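Local coordinates for protein NADH dehydrogenase (Methanothermobacter marburgensis, PDB 4R81) that binds flavin mononucleotide and, as a two-subunit oxidoreductase of flavodoxin-like fold, probably passes electrons from NAD(P)H to quinones, at residues I79-L85 / D126-A130; D71-H76 / R106-Y112; F26-E32 / A192-R197; L42-F47 / A98-G102; M171-G175 / N188-A192. All coordinates share one frame; numbering follows the deposited sequence. Where two conformers were deposited one is given.

Interaction 1 (I79-L85 / D126-A130); sequences IGRADAL and DIEKA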
# COMPACT_ATOMS: atom_id res chain seq x y z
N ILE A 79 -8.63 -19.50 2.36
CA ILE A 79 -7.98 -19.61 1.05
C ILE A 79 -7.92 -21.08 0.61
O ILE A 79 -8.12 -21.40 -0.57
CB ILE A 79 -6.57 -18.99 1.09
CG1 ILE A 79 -6.68 -17.50 1.45
CG2 ILE A 79 -5.85 -19.19 -0.23
CD1 ILE A 79 -5.34 -16.84 1.77
N GLY A 80 -7.65 -21.97 1.56
CA GLY A 80 -7.55 -23.39 1.25
C GLY A 80 -8.82 -23.99 0.68
O GLY A 80 -8.76 -24.93 -0.11
N ARG A 81 -9.97 -23.45 1.08
CA ARG A 81 -11.26 -23.94 0.61
C ARG A 81 -11.58 -23.43 -0.79
O ARG A 81 -12.49 -23.92 -1.45
CB ARG A 81 -12.40 -23.55 1.57
CG ARG A 81 -12.26 -24.14 2.96
CD ARG A 81 -13.56 -24.07 3.76
NE ARG A 81 -13.90 -22.71 4.19
CZ ARG A 81 -13.54 -22.19 5.36
NH1 ARG A 81 -12.81 -22.89 6.21
NH2 ARG A 81 -13.90 -20.95 5.67
N ALA A 82 -10.80 -22.45 -1.25
CA ALA A 82 -11.11 -21.74 -2.48
C ALA A 82 -10.34 -22.23 -3.71
O ALA A 82 -9.22 -22.75 -3.60
CB ALA A 82 -10.89 -20.25 -2.29
N ASP A 83 -10.96 -22.04 -4.87
CA ASP A 83 -10.30 -22.28 -6.15
C ASP A 83 -9.85 -20.94 -6.72
O ASP A 83 -8.98 -20.88 -7.59
CB ASP A 83 -11.28 -22.96 -7.12
CG ASP A 83 -11.90 -24.22 -6.55
OD1 ASP A 83 -11.18 -25.24 -6.42
OD2 ASP A 83 -13.10 -24.21 -6.22
N ALA A 84 -10.43 -19.86 -6.20
CA ALA A 84 -10.17 -18.52 -6.71
C ALA A 84 -10.18 -17.51 -5.57
O ALA A 84 -10.82 -17.74 -4.55
CB ALA A 84 -11.21 -18.15 -7.76
N LEU A 85 -9.46 -16.41 -5.75
CA LEU A 85 -9.52 -15.30 -4.81
C LEU A 85 -10.05 -14.08 -5.54
O LEU A 85 -9.92 -13.95 -6.76
CB LEU A 85 -8.14 -14.98 -4.23
CG LEU A 85 -7.44 -16.05 -3.39
CD1 LEU A 85 -6.02 -15.62 -3.00
CD2 LEU A 85 -8.25 -16.42 -2.15
N ASP A 126 -2.57 -22.66 -3.54
CA ASP A 126 -3.13 -23.42 -4.65
C ASP A 126 -4.40 -22.73 -5.15
O ASP A 126 -5.52 -23.09 -4.77
CB ASP A 126 -3.42 -24.85 -4.21
CG ASP A 126 -3.93 -25.71 -5.34
OD1 ASP A 126 -3.63 -25.39 -6.51
OD2 ASP A 126 -4.62 -26.71 -5.06
N ILE A 127 -4.22 -21.73 -6.01
CA ILE A 127 -5.32 -20.89 -6.46
C ILE A 127 -5.23 -20.71 -7.97
O ILE A 127 -4.21 -20.25 -8.49
CB ILE A 127 -5.26 -19.49 -5.79
CG1 ILE A 127 -5.56 -19.59 -4.29
CG2 ILE A 127 -6.24 -18.53 -6.47
CD1 ILE A 127 -7.00 -19.99 -3.95
N GLU A 128 -6.31 -21.07 -8.66
CA GLU A 128 -6.33 -21.06 -10.12
C GLU A 128 -6.43 -19.65 -10.70
O GLU A 128 -5.81 -19.34 -11.73
CB GLU A 128 -7.48 -21.93 -10.64
CG GLU A 128 -7.35 -22.33 -12.11
CD GLU A 128 -6.19 -23.28 -12.38
OE1 GLU A 128 -5.81 -24.06 -11.47
OE2 GLU A 128 -5.64 -23.26 -13.50
N LYS A 129 -7.18 -18.78 -10.02
CA LYS A 129 -7.44 -17.44 -10.53
C LYS A 129 -7.68 -16.42 -9.42
O LYS A 129 -8.34 -16.71 -8.43
CB LYS A 129 -8.67 -17.45 -11.45
CG LYS A 129 -8.94 -16.13 -12.16
CD LYS A 129 -9.99 -16.31 -13.23
CE LYS A 129 -9.99 -15.17 -14.24
NZ LYS A 129 -11.17 -15.27 -15.16
N ALA A 130 -7.14 -15.22 -9.61
CA ALA A 130 -7.47 -14.10 -8.74
C ALA A 130 -8.03 -12.97 -9.59
O ALA A 130 -7.50 -12.67 -10.67
CB ALA A 130 -6.25 -13.63 -7.98
O HOH W 1 -6.65 -23.22 -2.13
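Ile127 lays its CG1-CD1 branch over Ile79 and Leu85, crossing both side chains at about a right angle. Its CD1 leads, 4.0 Å from Ile79 CG2 and equally 4.0 Å from Leu85 CG, and it also touches Ala82. The turn at chi2 (-68°) carries this methyl to within 3.6 Å of Ala82 O, while the CG2 branch rests against Asp83 O and Leu85 N. Beside this apolar wedge the two backbones draw into register. Glu128 N donates to Asp83 O over 2.9 Å, and Leu85 N reaches Lys129 O at 2.9 Å. Ala130 CA adds a CA-H...O contact to Leu85 O. Asp83 itself turns its carboxylate to the backbone of His5, on the next strand over. Pairing Ala84 with Lys129 and Leu85 with Ala130 starts the parallel alignment of strands 84-90 and 129-135, inner neighbours in the five-stranded 2-1-3-4-5 sheet of the flavodoxin-like fold.

Interaction 2 (D71-H76 / R106-Y112); sequences DVMEEH and RVWTYGY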
# COMPACT_ATOMS: atom_id res chain seq x y z
N ASP A 71 -5.56 -15.63 13.68
CA ASP A 71 -6.32 -14.95 12.64
C ASP A 71 -5.73 -15.23 11.26
O ASP A 71 -6.46 -15.39 10.28
CB ASP A 71 -6.48 -13.45 12.93
CG ASP A 71 -5.15 -12.72 13.11
OD1 ASP A 71 -4.08 -13.37 13.21
OD2 ASP A 71 -5.19 -11.47 13.16
N VAL A 72 -4.40 -15.32 11.20
CA VAL A 72 -3.72 -15.68 9.96
C VAL A 72 -4.02 -17.13 9.56
O VAL A 72 -4.28 -17.42 8.39
CB VAL A 72 -2.19 -15.44 10.07
CG1 VAL A 72 -1.48 -15.95 8.82
CG2 VAL A 72 -1.91 -13.95 10.27
N MET A 73 -4.01 -18.03 10.54
CA MET A 73 -4.34 -19.43 10.30
C MET A 73 -5.74 -19.57 9.70
O MET A 73 -5.96 -20.36 8.78
CB MET A 73 -4.22 -20.26 11.58
CG MET A 73 -2.83 -20.26 12.18
SD MET A 73 -2.71 -21.25 13.68
CE MET A 73 -2.86 -22.90 12.99
N GLU A 74 -6.68 -18.78 10.22
CA GLU A 74 -8.05 -18.78 9.71
C GLU A 74 -8.11 -18.30 8.26
O GLU A 74 -8.87 -18.84 7.45
CB GLU A 74 -8.96 -17.92 10.60
CG GLU A 74 -10.30 -17.55 9.96
CD GLU A 74 -11.27 -18.72 9.87
OE1 GLU A 74 -11.04 -19.75 10.56
OE2 GLU A 74 -12.27 -18.60 9.13
N GLU A 75 -7.31 -17.29 7.92
CA GLU A 75 -7.27 -16.82 6.54
C GLU A 75 -6.74 -17.91 5.61
O GLU A 75 -7.25 -18.11 4.51
CB GLU A 75 -6.43 -15.54 6.42
CG GLU A 75 -7.05 -14.34 7.14
CD GLU A 75 -8.46 -14.04 6.66
OE1 GLU A 75 -8.63 -13.67 5.47
OE2 GLU A 75 -9.41 -14.18 7.47
N HIS A 76 -5.72 -18.63 6.07
CA HIS A 76 -5.15 -19.71 5.27
C HIS A 76 -6.17 -20.83 5.05
O HIS A 76 -6.21 -21.42 3.97
CB HIS A 76 -3.86 -20.23 5.90
CG HIS A 76 -2.74 -19.24 5.87
ND1 HIS A 76 -1.48 -19.53 6.35
CD2 HIS A 76 -2.68 -17.98 5.39
CE1 HIS A 76 -0.70 -18.47 6.19
NE2 HIS A 76 -1.40 -17.52 5.61
N ARG A 106 0.60 -9.56 6.61
CA ARG A 106 0.41 -10.54 7.68
C ARG A 106 0.05 -11.95 7.21
O ARG A 106 0.34 -12.93 7.90
CB ARG A 106 -0.65 -10.04 8.67
CG ARG A 106 -0.30 -8.72 9.36
CD ARG A 106 -1.24 -8.43 10.52
NE ARG A 106 -1.19 -9.51 11.50
CZ ARG A 106 -2.23 -10.22 11.91
NH1 ARG A 106 -3.45 -9.95 11.47
NH2 ARG A 106 -2.05 -11.20 12.79
N VAL A 107 -0.60 -12.05 6.06
CA VAL A 107 -1.15 -13.32 5.62
C VAL A 107 -0.22 -14.02 4.63
O VAL A 107 -0.16 -15.25 4.60
CB VAL A 107 -2.60 -13.17 5.08
CG1 VAL A 107 -3.17 -14.51 4.58
CG2 VAL A 107 -3.50 -12.58 6.18
N TRP A 108 0.53 -13.25 3.86
CA TRP A 108 1.48 -13.85 2.92
C TRP A 108 2.77 -14.22 3.66
O TRP A 108 3.80 -13.54 3.53
CB TRP A 108 1.79 -12.88 1.78
CG TRP A 108 0.86 -12.87 0.54
CD1 TRP A 108 1.08 -12.15 -0.59
CD2 TRP A 108 -0.37 -13.60 0.32
NE1 TRP A 108 0.07 -12.37 -1.50
CE2 TRP A 108 -0.83 -13.25 -0.97
CE3 TRP A 108 -1.14 -14.50 1.08
CZ2 TRP A 108 -2.00 -13.77 -1.53
CZ3 TRP A 108 -2.31 -15.02 0.52
CH2 TRP A 108 -2.73 -14.65 -0.77
N THR A 109 2.72 -15.30 4.44
CA THR A 109 3.80 -15.64 5.37
C THR A 109 4.86 -16.55 4.78
O THR A 109 4.61 -17.28 3.82
CB THR A 109 3.23 -16.29 6.65
OG1 THR A 109 2.40 -17.40 6.29
CG2 THR A 109 2.40 -15.29 7.41
N TYR A 110 6.06 -16.49 5.35
CA TYR A 110 7.14 -17.35 4.91
C TYR A 110 6.75 -18.80 5.17
O TYR A 110 6.26 -19.15 6.26
CB TYR A 110 8.46 -17.03 5.62
CG TYR A 110 9.60 -17.85 5.08
CD1 TYR A 110 9.87 -19.11 5.59
CD2 TYR A 110 10.37 -17.39 4.02
CE1 TYR A 110 10.89 -19.88 5.08
CE2 TYR A 110 11.39 -18.15 3.50
CZ TYR A 110 11.65 -19.39 4.04
OH TYR A 110 12.66 -20.16 3.53
N GLY A 111 6.96 -19.65 4.17
CA GLY A 111 6.59 -21.05 4.26
C GLY A 111 5.23 -21.33 3.66
O GLY A 111 4.87 -22.49 3.44
N TYR A 112 4.47 -20.27 3.40
CA TYR A 112 3.14 -20.38 2.82
C TYR A 112 3.06 -19.71 1.45
O TYR A 112 2.83 -20.37 0.43
CB TYR A 112 2.10 -19.76 3.76
CG TYR A 112 0.68 -19.79 3.23
CD1 TYR A 112 -0.01 -20.98 3.11
CD2 TYR A 112 0.04 -18.61 2.87
CE1 TYR A 112 -1.32 -21.00 2.63
CE2 TYR A 112 -1.25 -18.62 2.39
CZ TYR A 112 -1.93 -19.82 2.27
OH TYR A 112 -3.22 -19.84 1.79
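Where helix 70-80 packs against the last turn of helix 98-107 in the flavodoxin-like fold, Asp71 and His76 each grip the neighbouring segment. Asp71 CG lies between backbone N and carbonyl carbon (chi1 57°), which turns the carboxylate to Arg106. Arg106 meets it end-on: NH2 donates to Asp71 OD1 at 3.0 Å, on its syn lone pair, while NH1 reaches OD2 at 2.9 Å from above the carboxylate plane. Val72 CG2 lies over a face of the guanidinium. His76 NE2 donates to Val107 O at 2.8 Å, nearly straight (163°) and in its ring plane. Val72 O sits over one face of the imidazole, and the Tyr112 ring stacks on the opposite face with centroids 3.6 Å apart and planes at 15°. Thr109 OG1 approaches the edge at CE1. Glu55 and the carbonyl of Arg48 also bind Arg106, whose charge, set between two carboxylates, is probably well stabilised. Stack and in-plane bond together fix the rotation of the His76 ring, with NE2 as the donor.

Interaction 3 (F26-E32 / A192-R197); sequences FTEGLSE and ARRAGR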
# COMPACT_ATOMS: atom_id res chain seq x y z
N PHE A 26 -20.55 -8.49 -8.30
CA PHE A 26 -19.64 -9.62 -8.48
C PHE A 26 -20.26 -10.92 -7.97
O PHE A 26 -20.22 -11.95 -8.65
CB PHE A 26 -18.30 -9.33 -7.79
CG PHE A 26 -17.27 -10.42 -7.99
CD1 PHE A 26 -16.73 -10.68 -9.24
CD2 PHE A 26 -16.81 -11.15 -6.90
CE1 PHE A 26 -15.77 -11.67 -9.41
CE2 PHE A 26 -15.85 -12.13 -7.05
CZ PHE A 26 -15.33 -12.40 -8.31
N THR A 27 -20.83 -10.89 -6.77
CA THR A 27 -21.46 -12.09 -6.23
C THR A 27 -22.66 -12.55 -7.05
O THR A 27 -22.91 -13.74 -7.19
CB THR A 27 -21.83 -11.94 -4.74
OG1 THR A 27 -22.71 -10.82 -4.58
CG2 THR A 27 -20.58 -11.74 -3.89
N GLU A 28 -23.41 -11.60 -7.61
CA GLU A 28 -24.52 -11.93 -8.49
C GLU A 28 -24.04 -12.71 -9.71
O GLU A 28 -24.64 -13.71 -10.10
CB GLU A 28 -25.27 -10.65 -8.93
CG GLU A 28 -26.54 -10.90 -9.72
CD GLU A 28 -27.29 -9.62 -10.06
OE1 GLU A 28 -26.85 -8.53 -9.62
OE2 GLU A 28 -28.33 -9.70 -10.76
N GLY A 29 -22.94 -12.24 -10.31
CA GLY A 29 -22.34 -12.95 -11.43
C GLY A 29 -21.85 -14.34 -11.04
O GLY A 29 -22.07 -15.30 -11.78
N LEU A 30 -21.17 -14.44 -9.90
CA LEU A 30 -20.72 -15.74 -9.41
C LEU A 30 -21.89 -16.71 -9.28
O LEU A 30 -21.83 -17.85 -9.75
CB LEU A 30 -20.02 -15.60 -8.06
CG LEU A 30 -18.63 -14.97 -8.05
CD1 LEU A 30 -18.11 -14.93 -6.62
CD2 LEU A 30 -17.66 -15.72 -8.97
N SER A 31 -22.97 -16.26 -8.65
CA SER A 31 -24.13 -17.13 -8.45
C SER A 31 -24.78 -17.50 -9.78
O SER A 31 -25.20 -18.64 -9.96
CB SER A 31 -25.15 -16.47 -7.53
OG SER A 31 -24.59 -16.30 -6.23
N GLU A 32 -24.85 -16.54 -10.71
CA GLU A 32 -25.38 -16.79 -12.05
C GLU A 32 -24.65 -17.96 -12.71
O GLU A 32 -25.27 -18.79 -13.37
CB GLU A 32 -25.22 -15.54 -12.94
CG GLU A 32 -26.32 -14.49 -12.79
CD GLU A 32 -26.00 -13.17 -13.50
OE1 GLU A 32 -24.90 -13.03 -14.07
OE2 GLU A 32 -26.87 -12.27 -13.48
N ALA A 192 -18.32 -5.59 -13.18
CA ALA A 192 -18.14 -6.39 -11.98
C ALA A 192 -18.95 -7.69 -12.07
O ALA A 192 -18.45 -8.77 -11.75
CB ALA A 192 -18.51 -5.60 -10.75
N ARG A 193 -20.20 -7.57 -12.50
CA ARG A 193 -21.06 -8.74 -12.64
C ARG A 193 -20.48 -9.70 -13.67
O ARG A 193 -20.44 -10.91 -13.44
CB ARG A 193 -22.48 -8.30 -13.02
CG ARG A 193 -23.55 -9.37 -12.89
CD ARG A 193 -24.94 -8.74 -12.81
NE ARG A 193 -24.93 -7.35 -13.28
CZ ARG A 193 -25.18 -6.29 -12.51
NH1 ARG A 193 -25.13 -5.07 -13.04
NH2 ARG A 193 -25.48 -6.44 -11.23
N ARG A 194 -20.01 -9.15 -14.78
CA ARG A 194 -19.42 -9.94 -15.85
C ARG A 194 -18.20 -10.71 -15.36
O ARG A 194 -17.98 -11.86 -15.74
CB ARG A 194 -19.05 -9.05 -17.03
CG ARG A 194 -18.55 -9.79 -18.26
CD ARG A 194 -18.08 -8.82 -19.35
NE ARG A 194 -19.18 -7.97 -19.80
CZ ARG A 194 -19.10 -6.65 -19.98
NH1 ARG A 194 -17.96 -6.01 -19.76
NH2 ARG A 194 -20.17 -5.98 -20.39
N ALA A 195 -17.41 -10.08 -14.49
CA ALA A 195 -16.20 -10.71 -13.98
C ALA A 195 -16.52 -11.93 -13.14
O ALA A 195 -15.76 -12.90 -13.12
CB ALA A 195 -15.39 -9.71 -13.18
N GLY A 196 -17.66 -11.89 -12.45
CA GLY A 196 -18.13 -13.03 -11.67
C GLY A 196 -18.66 -14.13 -12.57
O GLY A 196 -18.33 -15.31 -12.39
N ARG A 197 -19.49 -13.75 -13.53
CA ARG A 197 -20.08 -14.69 -14.48
C ARG A 197 -18.99 -15.38 -15.30
O ARG A 197 -19.10 -16.57 -15.62
CB ARG A 197 -21.06 -13.95 -15.39
CG ARG A 197 -21.79 -14.82 -16.41
CD ARG A 197 -22.59 -13.95 -17.38
NE ARG A 197 -23.13 -12.77 -16.70
CZ ARG A 197 -22.91 -11.52 -17.08
NH1 ARG A 197 -22.18 -11.26 -18.16
NH2 ARG A 197 -23.44 -10.52 -16.39
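The ring of Phe26 turns its edge to the helix opposite, with Ala192 O near its plane and 3.6 Å from CD1, while Leu30 CG of its own helix lies over one face. CE1 comes within 3.5 Å of Gly196 CA, a placement reached because CG stands opposite the backbone N (chi1 -177°). The Arg197 guanidinium has Arg194 CA over one face and takes Glu32 OE1 at its edge, NE donating in plane along an almost straight line of 174°. These are the first and last helices of the flavodoxin-like fold, side by side on one face of the sheet; their short segments approach to 6.4 Å between axes at 31°. Gly29 and Gly196 permit such closeness, since a CB on either would clash with the backbone across the contact. In place of side chains, CA-H...O contacts bridge the gap: Gly29 CA lies 3.4 Å from Arg193 O, and Arg197 CA meets Gly29 O. On the solvent side, Glu28 and Arg193 run alongside each other in the same direction, their end groups steeply inclined. Arg193 NH2 meets Glu28 OE1 at 3.0 Å from above the carboxylate plane.

Interaction 4 (L42-F47 / A98-G102); sequences LYRMNF and AKLKG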
# COMPACT_ATOMS: atom_id res chain seq x y z
N LEU A 42 -12.90 -7.27 5.79
CA LEU A 42 -11.81 -7.04 6.73
C LEU A 42 -12.13 -6.02 7.81
O LEU A 42 -11.71 -6.18 8.95
CB LEU A 42 -10.53 -6.65 5.98
CG LEU A 42 -9.96 -7.70 5.02
CD1 LEU A 42 -8.69 -7.19 4.36
CD2 LEU A 42 -9.68 -9.01 5.76
N TYR A 43 -12.87 -4.98 7.46
CA TYR A 43 -13.27 -3.98 8.47
C TYR A 43 -14.25 -4.57 9.48
O TYR A 43 -14.10 -4.37 10.69
CB TYR A 43 -13.85 -2.73 7.82
CG TYR A 43 -12.84 -1.65 7.50
CD1 TYR A 43 -12.59 -0.62 8.41
CD2 TYR A 43 -12.16 -1.64 6.29
CE1 TYR A 43 -11.68 0.38 8.12
CE2 TYR A 43 -11.25 -0.64 6.00
CZ TYR A 43 -11.02 0.37 6.91
OH TYR A 43 -10.12 1.37 6.63
N ARG A 44 -15.25 -5.30 8.98
CA ARG A 44 -16.23 -5.97 9.85
C ARG A 44 -15.55 -6.96 10.77
O ARG A 44 -15.99 -7.17 11.90
CB ARG A 44 -17.27 -6.74 9.03
CG ARG A 44 -18.44 -5.91 8.56
CD ARG A 44 -19.68 -6.79 8.39
NE ARG A 44 -20.51 -6.78 9.60
CZ ARG A 44 -20.68 -7.81 10.42
NH1 ARG A 44 -20.10 -8.98 10.17
NH2 ARG A 44 -21.46 -7.67 11.49
N MET A 45 -14.50 -7.60 10.27
CA MET A 45 -13.78 -8.62 11.02
C MET A 45 -12.89 -8.03 12.10
O MET A 45 -12.31 -8.78 12.89
CB MET A 45 -12.91 -9.44 10.07
CG MET A 45 -13.70 -10.30 9.10
SD MET A 45 -12.67 -10.94 7.75
CE MET A 45 -11.32 -11.64 8.69
N ASN A 46 -12.77 -6.71 12.13
CA ASN A 46 -11.78 -6.05 12.99
C ASN A 46 -10.37 -6.60 12.74
O ASN A 46 -9.58 -6.77 13.67
CB ASN A 46 -12.17 -6.16 14.47
CG ASN A 46 -13.52 -5.55 14.77
OD1 ASN A 46 -14.49 -6.25 15.07
ND2 ASN A 46 -13.60 -4.22 14.68
N PHE A 47 -10.07 -6.88 11.48
CA PHE A 47 -8.82 -7.53 11.13
C PHE A 47 -7.62 -6.65 11.46
O PHE A 47 -7.55 -5.49 11.04
CB PHE A 47 -8.79 -7.90 9.65
CG PHE A 47 -7.58 -8.68 9.25
CD1 PHE A 47 -7.50 -10.04 9.51
CD2 PHE A 47 -6.51 -8.07 8.62
CE1 PHE A 47 -6.38 -10.78 9.15
CE2 PHE A 47 -5.39 -8.79 8.25
CZ PHE A 47 -5.32 -10.15 8.52
N ALA A 98 -4.98 0.66 3.54
CA ALA A 98 -4.04 0.11 4.51
C ALA A 98 -4.53 -1.22 5.09
O ALA A 98 -3.71 -2.11 5.34
CB ALA A 98 -3.79 1.10 5.63
N LYS A 99 -5.84 -1.34 5.30
CA LYS A 99 -6.42 -2.56 5.85
C LYS A 99 -6.09 -3.78 4.98
O LYS A 99 -5.74 -4.84 5.51
CB LYS A 99 -7.94 -2.43 6.01
CG LYS A 99 -8.61 -3.72 6.44
CD LYS A 99 -8.40 -4.01 7.93
CE LYS A 99 -9.40 -3.24 8.79
NZ LYS A 99 -9.04 -3.27 10.24
N LEU A 100 -6.18 -3.63 3.66
CA LEU A 100 -5.88 -4.74 2.76
C LEU A 100 -4.37 -4.92 2.61
O LEU A 100 -3.89 -6.05 2.50
CB LEU A 100 -6.54 -4.54 1.39
CG LEU A 100 -6.33 -5.62 0.34
CD1 LEU A 100 -6.78 -6.98 0.86
CD2 LEU A 100 -7.07 -5.25 -0.94
N LYS A 101 -3.62 -3.82 2.60
CA LYS A 101 -2.17 -3.91 2.53
C LYS A 101 -1.66 -4.74 3.69
O LYS A 101 -0.77 -5.58 3.53
CB LYS A 101 -1.51 -2.53 2.55
CG LYS A 101 0.03 -2.55 2.55
CD LYS A 101 0.58 -3.43 1.42
CE LYS A 101 2.05 -3.19 1.14
NZ LYS A 101 2.90 -3.46 2.32
N GLY A 102 -2.26 -4.53 4.86
CA GLY A 102 -1.84 -5.23 6.06
C GLY A 102 -2.20 -6.70 6.01
O GLY A 102 -1.52 -7.53 6.60
O HOH W 2 -7.66 0.94 5.65
O HOH W 3 -11.87 -3.13 11.61
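Lys99 NZ donates to Phe47 O at 2.8 Å, while the carbon before it, CE, sits over the centre of the Tyr43 ring, 4.0 Å from the centroid. The ammonium lies farther above the same face, 5.0 Å from the centroid, so CH-pi and cation-pi contacts share one ring. Two bends (chi2 77°, chi3 82°) fold the lysine back to this position, with CG pressed against Leu42 CB at 3.5 Å. Leu42 CD1 touches Leu100 CD1 at 4.0 Å. Waters complete the shell: one accepts from Lys99 NZ and donates to Tyr43 O, another links Tyr43 OH to Lys99 N. An alanine in place of Lys99 is likely to leave Phe47 O and the face of Tyr43 without their partner and to deprive Glu50 of the second subunit of its salt bridge. Farther out, a type I beta turn from Tyr43 to Asn46, closed by Asn46 N bonding to Tyr43 O and spanned by Phe47 N to Leu42 O, brings ring and carbonyl round this ammonium. The Tyr43 side chain is about 5 Å from that of FMN-binding His12; with Glu50 of the second subunit alongside, this is dimer interface beside the flavin site of a flavodoxin-like enzyme.

Interaction 5 (M171-G175 / N188-A192); sequences MEILG and NLMRA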
# COMPACT_ATOMS: atom_id res chain seq x y z
N MET A 171 -7.30 -7.90 -13.59
CA MET A 171 -7.64 -6.69 -12.84
C MET A 171 -8.59 -5.82 -13.66
O MET A 171 -8.39 -5.60 -14.85
CB MET A 171 -6.38 -5.90 -12.46
CG MET A 171 -6.65 -4.68 -11.55
SD MET A 171 -5.15 -3.82 -11.01
CE MET A 171 -5.79 -2.66 -9.81
N GLU A 172 -9.65 -5.35 -13.00
CA GLU A 172 -10.58 -4.41 -13.63
C GLU A 172 -10.49 -3.10 -12.88
O GLU A 172 -10.79 -3.04 -11.68
CB GLU A 172 -12.02 -4.93 -13.52
CG GLU A 172 -12.22 -6.35 -14.03
CD GLU A 172 -12.56 -6.41 -15.50
OE1 GLU A 172 -12.49 -5.36 -16.18
OE2 GLU A 172 -12.90 -7.51 -15.98
N ILE A 173 -10.06 -2.05 -13.57
CA ILE A 173 -10.07 -0.72 -12.97
C ILE A 173 -11.43 -0.09 -13.25
O ILE A 173 -11.73 0.29 -14.38
CB ILE A 173 -8.93 0.17 -13.49
CG1 ILE A 173 -7.58 -0.43 -13.08
CG2 ILE A 173 -9.08 1.58 -12.94
CD1 ILE A 173 -6.38 0.31 -13.65
N LEU A 174 -12.25 -0.01 -12.21
CA LEU A 174 -13.58 0.56 -12.33
C LEU A 174 -13.49 2.05 -12.03
O LEU A 174 -13.71 2.49 -10.89
CB LEU A 174 -14.57 -0.17 -11.40
CG LEU A 174 -14.60 -1.70 -11.57
CD1 LEU A 174 -15.49 -2.40 -10.53
CD2 LEU A 174 -15.02 -2.08 -12.99
N GLY A 175 -13.15 2.83 -13.05
CA GLY A 175 -12.79 4.23 -12.85
C GLY A 175 -13.91 5.22 -13.09
O GLY A 175 -15.00 4.85 -13.52
N ASN A 188 -19.74 0.22 -14.69
CA ASN A 188 -18.79 -0.45 -13.83
C ASN A 188 -19.38 -1.65 -13.09
O ASN A 188 -18.70 -2.67 -12.91
CB ASN A 188 -18.12 0.53 -12.86
CG ASN A 188 -17.07 1.38 -13.54
OD1 ASN A 188 -16.56 0.99 -14.60
ND2 ASN A 188 -16.75 2.53 -12.96
N LEU A 189 -20.65 -1.54 -12.69
CA LEU A 189 -21.35 -2.65 -12.06
C LEU A 189 -21.59 -3.77 -13.07
O LEU A 189 -21.58 -4.95 -12.71
CB LEU A 189 -22.67 -2.19 -11.43
CG LEU A 189 -22.55 -1.25 -10.22
CD1 LEU A 189 -23.91 -0.92 -9.63
CD2 LEU A 189 -21.65 -1.86 -9.15
N MET A 190 -21.81 -3.40 -14.33
CA MET A 190 -21.95 -4.39 -15.39
C MET A 190 -20.65 -5.18 -15.53
O MET A 190 -20.66 -6.41 -15.69
CB MET A 190 -22.32 -3.72 -16.72
CG MET A 190 -22.83 -4.69 -17.78
SD MET A 190 -22.95 -3.97 -19.44
CE MET A 190 -23.76 -2.42 -19.08
N ARG A 191 -19.52 -4.47 -15.46
CA ARG A 191 -18.21 -5.11 -15.56
C ARG A 191 -17.96 -6.04 -14.37
O ARG A 191 -17.45 -7.16 -14.54
CB ARG A 191 -17.10 -4.05 -15.67
CG ARG A 191 -17.19 -3.25 -16.98
CD ARG A 191 -16.20 -2.10 -17.03
NE ARG A 191 -14.83 -2.58 -16.94
CZ ARG A 191 -13.81 -1.85 -16.52
NH1 ARG A 191 -14.01 -0.59 -16.13
NH2 ARG A 191 -12.59 -2.37 -16.46
N ALA A 192 -18.32 -5.59 -13.18
CA ALA A 192 -18.14 -6.39 -11.98
C ALA A 192 -18.95 -7.69 -12.07
O ALA A 192 -18.45 -8.77 -11.75
CB ALA A 192 -18.51 -5.60 -10.75
O HOH W 4 -15.56 -7.78 -16.48
O HOH W 5 -13.79 -4.85 -18.15
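Leu174 and Arg191 lie alongside each other, pointing opposite ways, where the last strand of the flavodoxin-like sheet is flanked by helix 185-197, the short segments running nearly antiparallel at 164°. Leu174 CD2 lies over one face of the guanidinium, 3.6 Å from NH1, leaving the nitrogens to work at the edge. NH2 meets Glu172 OE1 at 3.0 Å nearly along the C-O axis of the acid, whose carboxylate plane is turned 73° from the guanidinium. NH1 donates to Ile173 O at 3.0 Å from well above the carbonyl plane. The arginine bends at chi3 (61°), which lets one flat group serve both strand residues. A methionine in its place would probably leave Glu172 without its opposite charge and Ile173 O without this donor. A water donating to Glu172 OE2 and Arg191 O ties the acid to the helix backbone as well. Asn188, whose CG packs on Leu174 CB, points its amide past the strand end, and ND2 donates in the plane of that amide to Gly175 O at 3.0 Å.

In the fold
Read from the N terminus, interaction 3 opens first and closes last: helix 18-32 waits for helix 185-197, and the loop so closed holds all the others. Inside it, interaction 4 joins the segment after strand 36-41 to helix 98-107. Interaction 2 begins before that loop closes and ends beyond it, linking helix 70-80 to the same helix, so the two cross and touch through Phe47, Met45 and Glu75. Interaction 1 crosses both, running from helix 70-80 and strand 84-90 to strand 129-135, and meets interaction 2 at Ile79. Interaction 5 follows in series, a short closure between strand 169-174 and helix 185-197, sharing Ala192 with interaction 3. Sheet and flanking helices are thus interlocked.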